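Local coordinates for protein fatty acid amide hydrolase (Candida albicans, PDB 6KVR) that probably hydrolyses monocarboxylic acid amides to the free carboxylate and ammonium, as a member of the amidase signature family, at residues 226-231 with 534-539. Sequence-based numbering, arbitrary orientation.
Sequences LLLSSG and SQFVGA
Two loops of the amidase signature fold pack here, one between strand 221-222 and helix 235-243, the other leading into sheet strand 540-546; the second holds a type II beta turn from F536 to A539. Where the first loop turns its corner, L227 and L228 both direct their CB atoms at 534-539, and all the close approaches come from these two leucines. L227 has CG anti to its backbone N (chi1 176°), which carries CD2 to 3.5 Å from Q535 NE2; the two side chains cross obliquely, the glutamine bends at chi2 (-64°), and the NE2 tip of its amide meets the leucine methyl.

L228 contributes the larger surface. Its CG lies anti to the carbonyl carbon, and the two methyls divide the work: CD2 sits 3.6 Å from Q535 O and also meets the F536 ring, whereas CD1 abuts the methyl of A539, CB, at 3.7 Å. The side chains of L228 and F536 cross at about a right angle, with L228 CD2 meeting the ring obliquely, 3.7 Å from F536 CD1 and 4.0 Å from F536 CE1. One leucine thus spans both ends of the beta turn, whose closing bond from A539 N to F536 O is weak (3.4 Å). The carbonyl oxygen of Q535, though L228 CD2 packs against it, is hydrogen-bonded by H474 NE2, and V537 O is held by N225 ND2, just ahead of the corner.

Further on, S229 OG is engaged both by D211 OD2 and, in an ST turn, by the N-H of G231, with G231 N 2.6 Å from S229 OG and an N-H...O angle of 156°.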
loop_
_atom_site.group_PDB
_atom_site.type_symbol
_atom_site.label_atom_id
_atom_site.label_comp_id
_atom_site.label_asym_id
_atom_site.label_seq_id
_atom_site.Cartn_x
_atom_site.Cartn_y
_atom_site.Cartn_z
ATOM N N LEU A 226 -0.351 -6.707 39.846
ATOM C CA LEU A 226 1.050 -6.972 39.545
ATOM C C LEU A 226 1.355 -8.446 39.320
ATOM O O LEU A 226 2.477 -8.770 38.909
ATOM C CB LEU A 226 1.947 -6.430 40.653
ATOM C CG LEU A 226 2.145 -4.913 40.706
ATOM C CD1 LEU A 226 3.085 -4.540 41.865
ATOM C CD2 LEU A 226 2.690 -4.378 39.396
ATOM N N LEU A 227 0.416 -9.355 39.571
ATOM C CA LEU A 227 0.670 -10.725 39.134
ATOM C C LEU A 227 0.572 -10.846 37.609
ATOM O O LEU A 227 1.269 -11.677 37.006
ATOM C CB LEU A 227 -0.293 -11.695 39.822
ATOM C CG LEU A 227 -0.228 -13.174 39.397
ATOM C CD1 LEU A 227 1.104 -13.830 39.751
ATOM C CD2 LEU A 227 -1.369 -13.964 40.009
ATOM N N LEU A 228 -0.250 -10.012 36.966
ATOM C CA LEU A 228 -0.544 -10.190 35.548
ATOM C C LEU A 228 0.471 -9.485 34.654
ATOM O O LEU A 228 1.155 -8.538 35.053
ATOM C CB LEU A 228 -1.951 -9.687 35.211
ATOM C CG LEU A 228 -2.997 -10.191 36.219
ATOM C CD1 LEU A 228 -4.359 -9.614 35.897
ATOM C CD2 LEU A 228 -3.025 -11.747 36.262
ATOM N N SER A 229 0.556 -9.970 33.418
ATOM C CA SER A 229 1.319 -9.286 32.387
ATOM C C SER A 229 0.650 -7.972 31.991
ATOM O O SER A 229 -0.578 -7.843 31.997
ATOM C CB SER A 229 1.445 -10.178 31.156
ATOM O OG SER A 229 1.725 -9.402 30.011
ATOM N N SER A 230 1.469 -6.993 31.616
ATOM C CA SER A 230 0.953 -5.779 30.993
ATOM C C SER A 230 0.792 -5.927 29.486
ATOM O O SER A 230 0.362 -4.972 28.829
ATOM C CB SER A 230 1.862 -4.582 31.311
ATOM O OG SER A 230 3.051 -4.594 30.517
ATOM N N GLY A 231 1.106 -7.095 28.930
ATOM C CA GLY A 231 0.940 -7.356 27.512
ATOM C C GLY A 231 2.211 -7.161 26.713
ATOM O O GLY A 231 3.323 -7.113 27.243
ATOM N N SER A 534 -9.911 -16.519 40.955
ATOM C CA SER A 534 -9.157 -15.949 42.067
ATOM C C SER A 534 -7.776 -15.447 41.659
ATOM O O SER A 534 -7.123 -14.771 42.459
ATOM C CB SER A 534 -9.026 -16.977 43.205
ATOM O OG SER A 534 -8.232 -18.099 42.823
ATOM N N GLN A 535 -7.332 -15.724 40.435
ATOM C CA GLN A 535 -5.972 -15.408 40.002
ATOM C C GLN A 535 -5.922 -14.285 38.960
ATOM O O GLN A 535 -4.868 -14.052 38.352
ATOM C CB GLN A 535 -5.311 -16.675 39.449
ATOM C CG GLN A 535 -4.880 -17.693 40.505
ATOM C CD GLN A 535 -3.798 -17.161 41.437
ATOM O OE1 GLN A 535 -4.070 -16.773 42.582
ATOM N NE2 GLN A 535 -2.557 -17.156 40.954
ATOM N N PHE A 536 -7.034 -13.590 38.730
ATOM C CA PHE A 536 -7.067 -12.504 37.758
ATOM C C PHE A 536 -7.830 -11.304 38.313
ATOM O O PHE A 536 -8.463 -10.567 37.551
ATOM C CB PHE A 536 -7.705 -12.955 36.428
ATOM C CG PHE A 536 -6.877 -13.945 35.641
ATOM C CD1 PHE A 536 -5.877 -13.508 34.780
ATOM C CD2 PHE A 536 -7.117 -15.310 35.743
ATOM C CE1 PHE A 536 -5.115 -14.412 34.050
ATOM C CE2 PHE A 536 -6.357 -16.226 35.018
ATOM C CZ PHE A 536 -5.357 -15.778 34.165
ATOM N N VAL A 537 -7.751 -11.082 39.631
ATOM C CA VAL A 537 -8.684 -10.191 40.326
ATOM C C VAL A 537 -8.587 -8.759 39.814
ATOM O O VAL A 537 -7.507 -8.152 39.811
ATOM C CB VAL A 537 -8.417 -10.215 41.839
ATOM C CG1 VAL A 537 -9.390 -9.278 42.544
ATOM C CG2 VAL A 537 -8.486 -11.645 42.406
ATOM N N GLY A 538 -9.737 -8.188 39.442
ATOM C CA GLY A 538 -9.821 -6.763 39.217
ATOM C C GLY A 538 -9.160 -6.267 37.952
ATOM O O GLY A 538 -9.014 -5.046 37.789
ATOM N N ALA A 539 -8.768 -7.174 37.051
ATOM C CA ALA A 539 -8.123 -6.785 35.797
ATOM C C ALA A 539 -9.098 -6.033 34.898
ATOM O O ALA A 539 -10.245 -6.455 34.735
ATOM C CB ALA A 539 -7.607 -8.015 35.057
#